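Local coordinates for B-N-acetylhexosaminidase (Streptomyces plicatus, PDB 5FD0), which probably hydrolyses terminal, non-reducing N-acetyl-beta-D-hexosamine residues from glycans and glycoconjugates, as a family 20 glycoside hydrolase, at residues W350-G355 with D374-E379; L363-G368 with I391-D396; V443-W448 with P467-L472. One frame throughout, in Å; residues are numbered along the deposited sequence.

Interaction 1: W350-G355 with D374-E379. With NAG (2-acetamido-2-deoxy-beta-D-glucopyranose), chain B.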
loop_
_atom_site.group_PDB
_atom_site.type_symbol
_atom_site.label_atom_id
_atom_site.label_comp_id
_atom_site.label_asym_id
_atom_site.label_seq_id
_atom_site.Cartn_x
_atom_site.Cartn_y
_atom_site.Cartn_z
ATOM N N TRP A 350 9.025 -9.646 8.726
ATOM C CA TRP A 350 10.151 -9.350 7.850
ATOM C C TRP A 350 10.994 -10.627 7.661
ATOM O O TRP A 350 10.873 -11.594 8.416
ATOM C CB TRP A 350 10.968 -8.195 8.424
ATOM C CG TRP A 350 10.151 -6.890 8.594
ATOM C CD1 TRP A 350 9.662 -6.388 9.756
ATOM C CD2 TRP A 350 9.763 -5.974 7.571
ATOM N NE1 TRP A 350 8.987 -5.214 9.527
ATOM C CE2 TRP A 350 9.036 -4.933 8.195
ATOM C CE3 TRP A 350 9.981 -5.910 6.189
ATOM C CZ2 TRP A 350 8.518 -3.849 7.482
ATOM C CZ3 TRP A 350 9.481 -4.828 5.484
ATOM C CH2 TRP A 350 8.754 -3.812 6.136
ATOM N N HIS A 351 11.818 -10.646 6.612
ATOM C CA HIS A 351 12.427 -11.921 6.183
ATOM C C HIS A 351 13.458 -12.464 7.176
ATOM O O HIS A 351 13.871 -13.625 7.043
ATOM C CB HIS A 351 13.035 -11.790 4.769
ATOM C CG HIS A 351 14.309 -10.999 4.709
ATOM N ND1 HIS A 351 14.345 -9.673 4.339
ATOM C CD2 HIS A 351 15.593 -11.354 4.962
ATOM C CE1 HIS A 351 15.596 -9.244 4.358
ATOM N NE2 HIS A 351 16.371 -10.243 4.749
ATOM N N GLN A 352 13.820 -11.695 8.206
ATOM C CA GLN A 352 14.558 -12.263 9.330
ATOM C C GLN A 352 13.810 -13.448 9.939
ATOM O O GLN A 352 14.432 -14.353 10.499
ATOM C CB GLN A 352 14.826 -11.205 10.404
ATOM C CG GLN A 352 15.879 -10.187 10.050
ATOM C CD GLN A 352 15.473 -9.318 8.883
ATOM O OE1 GLN A 352 14.329 -8.868 8.783
ATOM N NE2 GLN A 352 16.398 -9.115 7.969
ATOM N N LEU A 353 12.483 -13.479 9.814
ATOM C CA LEU A 353 11.709 -14.604 10.335
ATOM C C LEU A 353 12.088 -15.913 9.646
ATOM O O LEU A 353 11.926 -16.994 10.234
ATOM C CB LEU A 353 10.218 -14.324 10.172
ATOM C CG LEU A 353 9.228 -15.328 10.727
ATOM C CD1 LEU A 353 9.430 -15.524 12.207
ATOM C CD2 LEU A 353 7.811 -14.875 10.474
ATOM N N ALA A 354 12.608 -15.835 8.417
ATOM C CA ALA A 354 13.023 -17.035 7.693
ATOM C C ALA A 354 14.149 -17.773 8.411
ATOM O O ALA A 354 14.354 -18.969 8.177
ATOM C CB ALA A 354 13.462 -16.672 6.280
ATOM N N GLY A 355 14.860 -17.092 9.288
ATOM C CA GLY A 355 15.893 -17.695 10.095
ATOM C C GLY A 355 15.369 -18.253 11.392
ATOM O O GLY A 355 16.154 -18.746 12.205
ATOM N N ASP A 374 24.873 -13.812 -0.233
ATOM C CA ASP A 374 24.239 -15.009 -0.779
ATOM C C ASP A 374 23.593 -15.844 0.310
ATOM O O ASP A 374 22.509 -16.405 0.113
ATOM C CB ASP A 374 25.259 -15.851 -1.564
ATOM C CG ASP A 374 25.496 -15.319 -2.981
ATOM O OD1 ASP A 374 24.783 -14.388 -3.412
ATOM O OD2 ASP A 374 26.370 -15.849 -3.684
ATOM N N ALA A 375 24.212 -15.911 1.476
ATOM C CA ALA A 375 23.671 -16.741 2.536
ATOM C C ALA A 375 22.319 -16.217 3.005
ATOM O O ALA A 375 21.424 -16.998 3.329
ATOM C CB ALA A 375 24.652 -16.808 3.702
ATOM N N GLU A 376 22.153 -14.901 3.055
ATOM C CA GLU A 376 20.881 -14.345 3.514
ATOM C C GLU A 376 19.792 -14.576 2.472
ATOM O O GLU A 376 18.658 -14.948 2.801
ATOM C CB GLU A 376 21.055 -12.849 3.805
ATOM C CG GLU A 376 19.841 -12.192 4.445
ATOM C CD GLU A 376 20.105 -10.773 4.897
ATOM O OE1 GLU A 376 21.298 -10.397 5.042
ATOM O OE2 GLU A 376 19.116 -10.027 5.115
ATOM N N LYS A 377 20.139 -14.396 1.202
ATOM C CA LYS A 377 19.179 -14.645 0.139
ATOM C C LYS A 377 18.759 -16.102 0.138
ATOM O O LYS A 377 17.597 -16.423 -0.127
ATOM C CB LYS A 377 19.776 -14.277 -1.211
ATOM C CG LYS A 377 20.082 -12.799 -1.410
ATOM C CD LYS A 377 20.688 -12.528 -2.787
ATOM C CE LYS A 377 20.942 -11.063 -3.023
ATOM N NZ LYS A 377 21.641 -10.781 -4.297
ATOM N N ALA A 378 19.699 -16.999 0.439
ATOM C CA ALA A 378 19.421 -18.429 0.378
ATOM C C ALA A 378 18.459 -18.846 1.464
ATOM O O ALA A 378 17.575 -19.674 1.237
ATOM C CB ALA A 378 20.719 -19.223 0.522
ATOM N N GLU A 379 18.658 -18.319 2.670
ATOM C CA GLU A 379 17.742 -18.588 3.758
ATOM C C GLU A 379 16.309 -18.202 3.386
ATOM O O GLU A 379 15.353 -18.888 3.775
ATOM C CB GLU A 379 18.201 -17.813 4.974
ATOM C CG GLU A 379 17.500 -18.159 6.207
ATOM C CD GLU A 379 18.200 -17.533 7.387
ATOM O OE1 GLU A 379 17.869 -16.376 7.684
ATOM O OE2 GLU A 379 19.099 -18.177 7.981
HETATM C C1 NAG B . 15.430 -0.178 7.805
HETATM C C2 NAG B . 14.478 -0.402 8.995
HETATM C C3 NAG B . 13.380 0.615 9.149
HETATM C C4 NAG B . 13.819 2.004 8.851
HETATM C C5 NAG B . 14.302 1.934 7.414
HETATM C C6 NAG B . 14.592 3.252 6.769
HETATM C C7 NAG B . 13.199 -2.163 7.840
HETATM C C8 NAG B . 12.583 -3.540 7.903
HETATM N N2 NAG B . 13.866 -1.729 8.926
HETATM O O1 NAG B . 16.691 -0.547 8.195
HETATM O O3 NAG B . 12.904 0.593 10.521
HETATM O O4 NAG B . 12.720 2.898 9.002
HETATM O O5 NAG B . 15.542 1.181 7.402
HETATM O O6 NAG B . 14.862 3.073 5.399
HETATM O O7 NAG B . 13.088 -1.509 6.852
HETATM O O HOH W 1 16.677 -14.175 6.605
HETATM O O HOH W 2 19.130 -10.101 8.394
HETATM O O HOH W 3 14.702 -20.647 5.765
#
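His351 and Glu376 meet at about a right angle, the carboxylate coming in at the edge of the imidazole. NE2 of His351 donates to OE2 of Glu376 at 2.8 Å along an almost straight line (177°), and the oxygen lies in the ring plane and uses its anti lone pair. Ring and carboxylate planes are 34° apart. With CG anti to the backbone N (chi1 -173°) and the chain extended, Glu376 spans the gap from the helix. ND1 of His351 accepts from the backbone N of Trp367, so both ring nitrogens are bonded, which fixes the turn of the imidazole. Gln352 lays its NE2 over one ring face of His351, while its OE1 accepts from the Trp367 indole. Further along, CG of Glu379 packs against O of Ala354 at 3.8 Å, and its OE1 reaches a water 2.7 Å away that also donates to His351 O. Another water donates to both Ala354 O and Glu379 O. Next to His351, Trp350 turns one face to the sugar, with NAG C8 3.7 Å from its CD2. The contact is a His-carboxylate pair joining the 3-10 turn after strand 346-350 to helix 374-385 in the outer layer of a TIM barrel.

Interaction 2: L363-G368 with I391-D396. With NAG (2-acetamido-2-deoxy-beta-D-glucopyranose), chain B.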
loop_
_atom_site.group_PDB
_atom_site.type_symbol
_atom_site.label_atom_id
_atom_site.label_comp_id
_atom_site.label_asym_id
_atom_site.label_seq_id
_atom_site.Cartn_x
_atom_site.Cartn_y
_atom_site.Cartn_z
ATOM N N LEU A 363 3.824 -15.678 5.834
ATOM C CA LEU A 363 4.516 -14.967 4.770
ATOM C C LEU A 363 5.698 -14.204 5.353
ATOM O O LEU A 363 5.652 -13.749 6.496
ATOM C CB LEU A 363 3.591 -13.975 4.058
ATOM C CG LEU A 363 2.393 -14.502 3.270
ATOM C CD1 LEU A 363 1.345 -14.965 4.178
ATOM C CD2 LEU A 363 1.801 -13.403 2.409
ATOM N N VAL A 364 6.746 -14.015 4.552
ATOM C CA VAL A 364 7.811 -13.119 4.965
ATOM C C VAL A 364 8.017 -12.057 3.905
ATOM O O VAL A 364 7.837 -12.273 2.700
ATOM C CB VAL A 364 9.138 -13.858 5.258
ATOM C CG1 VAL A 364 8.955 -14.789 6.426
ATOM C CG2 VAL A 364 9.606 -14.588 4.028
ATOM N N GLN A 365 8.400 -10.892 4.385
ATOM C CA GLN A 365 8.570 -9.703 3.567
ATOM C C GLN A 365 10.068 -9.456 3.412
ATOM O O GLN A 365 10.757 -9.099 4.383
ATOM C CB GLN A 365 7.858 -8.512 4.211
ATOM C CG GLN A 365 7.969 -7.256 3.390
ATOM C CD GLN A 365 7.055 -6.141 3.875
ATOM O OE1 GLN A 365 6.287 -6.286 4.842
ATOM N NE2 GLN A 365 7.148 -5.016 3.207
ATOM N N TYR A 366 10.552 -9.639 2.194
ATOM C CA TYR A 366 11.970 -9.547 1.868
ATOM C C TYR A 366 12.315 -8.097 1.557
ATOM O O TYR A 366 11.817 -7.525 0.579
ATOM C CB TYR A 366 12.318 -10.430 0.670
ATOM C CG TYR A 366 13.775 -10.341 0.301
ATOM C CD1 TYR A 366 14.741 -11.019 1.048
ATOM C CD2 TYR A 366 14.200 -9.581 -0.779
ATOM C CE1 TYR A 366 16.081 -10.926 0.727
ATOM C CE2 TYR A 366 15.548 -9.494 -1.101
ATOM C CZ TYR A 366 16.474 -10.177 -0.338
ATOM O OH TYR A 366 17.809 -10.097 -0.659
ATOM N N TRP A 367 13.162 -7.509 2.395
ATOM C CA TRP A 367 13.632 -6.147 2.219
ATOM C C TRP A 367 15.132 -6.073 1.922
ATOM O O TRP A 367 15.752 -5.017 2.107
ATOM C CB TRP A 367 13.256 -5.326 3.449
ATOM C CG TRP A 367 13.814 -5.774 4.752
ATOM C CD1 TRP A 367 13.419 -6.861 5.510
ATOM C CD2 TRP A 367 14.817 -5.094 5.525
ATOM N NE1 TRP A 367 14.144 -6.898 6.687
ATOM C CE2 TRP A 367 14.996 -5.824 6.722
ATOM C CE3 TRP A 367 15.574 -3.937 5.325
ATOM C CZ2 TRP A 367 15.937 -5.447 7.689
ATOM C CZ3 TRP A 367 16.488 -3.564 6.296
ATOM C CH2 TRP A 367 16.661 -4.314 7.456
ATOM N N GLY A 368 15.719 -7.154 1.415
ATOM C CA GLY A 368 17.113 -7.137 1.042
ATOM C C GLY A 368 17.376 -6.335 -0.211
ATOM O O GLY A 368 16.518 -5.635 -0.754
ATOM N N ILE A 391 6.797 -11.832 0.115
ATOM C CA ILE A 391 6.441 -10.475 -0.294
ATOM C C ILE A 391 7.739 -9.749 -0.580
ATOM O O ILE A 391 8.587 -9.642 0.305
ATOM C CB ILE A 391 5.649 -9.740 0.793
ATOM C CG1 ILE A 391 4.352 -10.480 1.167
ATOM C CG2 ILE A 391 5.338 -8.321 0.338
ATOM C CD1 ILE A 391 3.901 -10.240 2.571
ATOM N N LEU A 392 7.879 -9.203 -1.781
ATOM C CA LEU A 392 9.120 -8.583 -2.201
ATOM C C LEU A 392 8.990 -7.075 -2.062
ATOM O O LEU A 392 8.129 -6.462 -2.703
ATOM C CB LEU A 392 9.455 -8.971 -3.643
ATOM C CG LEU A 392 9.662 -10.467 -3.869
ATOM C CD1 LEU A 392 10.075 -10.697 -5.300
ATOM C CD2 LEU A 392 10.706 -11.035 -2.897
ATOM N N SER A 393 9.844 -6.491 -1.224
ATOM C CA SER A 393 9.992 -5.037 -1.105
ATOM C C SER A 393 11.462 -4.707 -0.899
ATOM O O SER A 393 11.882 -4.284 0.191
ATOM C CB SER A 393 9.143 -4.498 0.050
ATOM O OG SER A 393 9.523 -5.098 1.267
ATOM N N PRO A 394 12.280 -4.875 -1.936
ATOM C CA PRO A 394 13.728 -4.656 -1.763
ATOM C C PRO A 394 14.035 -3.214 -1.400
ATOM O O PRO A 394 13.462 -2.278 -1.963
ATOM C CB PRO A 394 14.320 -5.044 -3.128
ATOM C CG PRO A 394 13.287 -6.003 -3.738
ATOM C CD PRO A 394 11.952 -5.437 -3.258
ATOM N N ALA A 395 14.940 -3.033 -0.427
ATOM C CA ALA A 395 15.203 -1.680 0.074
ATOM C C ALA A 395 15.878 -0.791 -0.960
ATOM O O ALA A 395 15.783 0.440 -0.857
ATOM C CB ALA A 395 16.040 -1.701 1.355
ATOM N N ASP A 396 16.512 -1.370 -1.968
ATOM C CA ASP A 396 17.095 -0.610 -3.064
ATOM C C ASP A 396 16.203 -0.626 -4.306
ATOM O O ASP A 396 16.686 -0.376 -5.416
ATOM C CB ASP A 396 18.504 -1.132 -3.397
ATOM C CG ASP A 396 18.517 -2.573 -3.874
ATOM O OD1 ASP A 396 17.500 -3.278 -3.692
ATOM O OD2 ASP A 396 19.572 -3.003 -4.428
HETATM C C1 NAG B . 15.430 -0.178 7.805
HETATM C C2 NAG B . 14.478 -0.402 8.995
HETATM C C3 NAG B . 13.380 0.615 9.149
HETATM C C4 NAG B . 13.819 2.004 8.851
HETATM C C5 NAG B . 14.302 1.934 7.414
HETATM C C6 NAG B . 14.592 3.252 6.769
HETATM C C7 NAG B . 13.199 -2.163 7.840
HETATM C C8 NAG B . 12.583 -3.540 7.903
HETATM N N2 NAG B . 13.866 -1.729 8.926
HETATM O O1 NAG B . 16.691 -0.547 8.195
HETATM O O3 NAG B . 12.904 0.593 10.521
HETATM O O4 NAG B . 12.720 2.898 9.002
HETATM O O5 NAG B . 15.542 1.181 7.402
HETATM O O6 NAG B . 14.862 3.073 5.399
HETATM O O7 NAG B . 13.088 -1.509 6.852
#
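Parallel strands 363-366 and 389-392 are neighbours in the TIM-barrel wall, and their pairing runs on into the loops at the sugar-binding end. Ile391 N donates to Val364 O at 2.8 Å, Ile391 O accepts from Tyr366 N at 2.7 Å, and Ser393 N returns to Tyr366 O at 2.9 Å. Beyond the strands, Ala395 N reaches Gly368 O, approaching from above the carbonyl plane. On one face of the sheet, CD2 of Leu363 touches CD1 of Ile391 at 3.8 Å. Gln365 lies on the same face as Ile391, its chain extended with CG anti to the backbone N (chi1 -179°), which carries NE2 to Ser393 OG at 3.1 Å; OE1 of Gln365 accepts from His315, and the amide is thereby held at both ends. Tyr366 and Leu392 face the other way, where helix 374-385 completes the beta-alpha-beta unit, and CB of Tyr366 meets CD2 of Leu392. The Tyr366 ring has the backbone N of Gly368 over its centre. Trp367 turns its indole into the pocket, and the acetamido methyl C8 of NAG sits over one face, 3.5 Å from CE2. Replacing Trp367 with an alanine would probably leave that methyl without one of its aromatic walls and Gln352 OE1 without its indole N-H donor. Trp350 meets the same indole edge-to-face.

Interaction 3: V443-W448 with P467-L472. With NAG (2-acetamido-2-deoxy-beta-D-glucopyranose), chain B.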
loop_
_atom_site.group_PDB
_atom_site.type_symbol
_atom_site.label_atom_id
_atom_site.label_comp_id
_atom_site.label_asym_id
_atom_site.label_seq_id
_atom_site.Cartn_x
_atom_site.Cartn_y
_atom_site.Cartn_z
ATOM N N VAL A 443 4.236 -7.853 -4.098
ATOM C CA VAL A 443 5.190 -6.774 -3.871
ATOM C C VAL A 443 4.606 -5.787 -2.872
ATOM O O VAL A 443 3.388 -5.703 -2.691
ATOM C CB VAL A 443 5.558 -6.050 -5.179
ATOM C CG1 VAL A 443 6.185 -7.021 -6.142
ATOM C CG2 VAL A 443 4.287 -5.392 -5.819
ATOM N N GLU A 444 5.502 -5.017 -2.235
ATOM C CA GLU A 444 5.103 -3.928 -1.350
ATOM C C GLU A 444 6.029 -2.737 -1.545
ATOM O O GLU A 444 7.222 -2.923 -1.790
ATOM C CB GLU A 444 5.108 -4.368 0.123
ATOM C CG GLU A 444 4.678 -3.259 1.084
ATOM C CD GLU A 444 4.223 -3.787 2.430
ATOM O OE1 GLU A 444 3.343 -4.664 2.463
ATOM O OE2 GLU A 444 4.780 -3.351 3.463
ATOM N N ALA A 445 5.464 -1.517 -1.478
ATOM C CA ALA A 445 6.191 -0.242 -1.469
ATOM C C ALA A 445 6.108 0.396 -0.089
ATOM O O ALA A 445 5.095 1.036 0.242
ATOM C CB ALA A 445 5.622 0.717 -2.520
ATOM N N PRO A 446 7.118 0.244 0.762
ATOM C CA PRO A 446 7.029 0.846 2.091
ATOM C C PRO A 446 7.499 2.285 2.097
ATOM O O PRO A 446 8.468 2.637 1.426
ATOM C CB PRO A 446 7.964 -0.028 2.941
ATOM C CG PRO A 446 8.235 -1.259 2.122
ATOM C CD PRO A 446 8.174 -0.783 0.705
ATOM N N LEU A 447 6.812 3.117 2.898
ATOM C CA LEU A 447 7.175 4.525 3.088
ATOM C C LEU A 447 7.505 4.726 4.566
ATOM O O LEU A 447 6.607 4.873 5.396
ATOM C CB LEU A 447 6.065 5.478 2.628
ATOM C CG LEU A 447 6.371 6.983 2.686
ATOM C CD1 LEU A 447 7.684 7.380 1.998
ATOM C CD2 LEU A 447 5.239 7.777 2.075
ATOM N N TRP A 448 8.795 4.727 4.895
ATOM C CA TRP A 448 9.257 5.017 6.244
ATOM C C TRP A 448 9.305 6.528 6.472
ATOM O O TRP A 448 9.492 7.312 5.540
ATOM C CB TRP A 448 10.644 4.391 6.475
ATOM C CG TRP A 448 10.648 2.909 6.241
ATOM C CD1 TRP A 448 11.033 2.264 5.124
ATOM C CD2 TRP A 448 10.196 1.904 7.149
ATOM N NE1 TRP A 448 10.862 0.906 5.269
ATOM C CE2 TRP A 448 10.339 0.665 6.511
ATOM C CE3 TRP A 448 9.687 1.938 8.434
ATOM C CZ2 TRP A 448 10.012 -0.534 7.129
ATOM C CZ3 TRP A 448 9.355 0.733 9.058
ATOM C CH2 TRP A 448 9.525 -0.483 8.404
ATOM N N PRO A 467 3.339 4.361 -8.466
ATOM C CA PRO A 467 2.615 3.622 -9.523
ATOM C C PRO A 467 3.429 2.494 -10.121
ATOM O O PRO A 467 2.858 1.475 -10.522
ATOM C CB PRO A 467 2.313 4.687 -10.584
ATOM C CG PRO A 467 2.643 5.985 -9.971
ATOM C CD PRO A 467 3.547 5.775 -8.817
ATOM N N GLY A 468 4.754 2.647 -10.179
ATOM C CA GLY A 468 5.586 1.600 -10.751
ATOM C C GLY A 468 5.555 0.325 -9.938
ATOM O O GLY A 468 5.459 -0.774 -10.493
ATOM N N VAL A 469 5.576 0.446 -8.607
ATOM C CA VAL A 469 5.511 -0.773 -7.810
ATOM C C VAL A 469 4.129 -1.421 -7.945
ATOM O O VAL A 469 4.001 -2.651 -7.937
ATOM C CB VAL A 469 5.871 -0.500 -6.339
ATOM C CG1 VAL A 469 5.874 -1.839 -5.524
ATOM C CG2 VAL A 469 7.227 0.190 -6.237
ATOM N N ALA A 470 3.086 -0.611 -8.084
ATOM C CA ALA A 470 1.758 -1.150 -8.318
ATOM C C ALA A 470 1.701 -1.943 -9.615
ATOM O O ALA A 470 1.053 -2.995 -9.675
ATOM C CB ALA A 470 0.742 -0.012 -8.350
ATOM N N GLU A 471 2.360 -1.442 -10.664
ATOM C CA GLU A 471 2.409 -2.155 -11.935
ATOM C C GLU A 471 3.127 -3.492 -11.788
ATOM O O GLU A 471 2.698 -4.509 -12.349
ATOM C CB GLU A 471 3.095 -1.291 -12.990
ATOM C CG GLU A 471 3.358 -2.036 -14.315
ATOM C CD GLU A 471 3.268 -1.157 -15.553
ATOM O OE1 GLU A 471 2.377 -0.277 -15.608
ATOM O OE2 GLU A 471 4.082 -1.352 -16.488
ATOM N N LEU A 472 4.215 -3.515 -11.021
ATOM C CA LEU A 472 4.901 -4.778 -10.797
ATOM C C LEU A 472 3.978 -5.777 -10.149
ATOM O O LEU A 472 4.029 -6.969 -10.458
ATOM C CB LEU A 472 6.143 -4.560 -9.943
ATOM C CG LEU A 472 7.250 -3.734 -10.606
ATOM C CD1 LEU A 472 8.427 -3.581 -9.656
ATOM C CD2 LEU A 472 7.726 -4.364 -11.883
HETATM C C1 NAG B . 15.430 -0.178 7.805
HETATM C C2 NAG B . 14.478 -0.402 8.995
HETATM C C3 NAG B . 13.380 0.615 9.149
HETATM C C4 NAG B . 13.819 2.004 8.851
HETATM C C5 NAG B . 14.302 1.934 7.414
HETATM C C6 NAG B . 14.592 3.252 6.769
HETATM C C7 NAG B . 13.199 -2.163 7.840
HETATM C C8 NAG B . 12.583 -3.540 7.903
HETATM N N2 NAG B . 13.866 -1.729 8.926
HETATM O O1 NAG B . 16.691 -0.547 8.195
HETATM O O3 NAG B . 12.904 0.593 10.521
HETATM O O4 NAG B . 12.720 2.898 9.002
HETATM O O5 NAG B . 15.542 1.181 7.402
HETATM O O6 NAG B . 14.862 3.073 5.399
HETATM O O7 NAG B . 13.088 -1.509 6.852
#
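Strand 443-447 and helix 467-472 run nearly antiparallel, 166° between their directions, with axes 8.0 Å apart at closest approach and the CA atoms of Ala445 and Val469 the nearest pair. The contact between them is apolar and fully buried. Val469 points at the strand, and its CG1, anti to the backbone N (chi1 -177°), fits between two strand side chains on the same face, lying 3.9 Å from Val443 CG2 and 4.0 Å from Ala445 CB. The two valine side chains run alongside each other, pointing opposite ways, and CG2 of Val443 also comes to rest against the backbone O of Val469 at 3.5 Å. Ala445 offers only a methyl here, consistent with the close approach of the helix. Leu472, one turn on, also points toward the strand, but it is mainly its backbone C that Val443 CG2 approaches, loosely, at 4.4 Å. Glu444 points the other way, into the barrel interior, where its carboxylate is satisfied by Ser161 and His192 and, weakly, by Gln365. Trp448 leaves the strand and turns one ring face to the sugar, O4 of NAG lying over it toward the rim, 3.2 Å from CE3, and O7 3.2 Å from CZ2. A barrel strand covered by an outer helix, with a pocket residue just past the strand's C-terminal end, is the layout of a TIM-barrel glycosidase.

How the interactions relate
From the N terminus, the chain leaves strand 346-350 through 350-355, passes along strand 363-366, then meets 350-355 again at helix 374-385, closing interaction 1. Interaction 2 opens inside that loop, at 363-368, and closes after it, at 391-396, so the two cross; they bind one beta-alpha-beta unit to the preceding strand's loop. Interaction 3 follows in series, linking strand 440-447 to helix 466-474, the helix coming later in the chain. Strands 389-392 and 440-447 are sheet neighbours, and Leu392 O accepts from Glu444 N at 3.0 Å. Each interaction sends one tryptophan, Trp350, Trp367 or Trp448, to the same NAG, so the C-terminal ends of three barrel strands converge on one pocket.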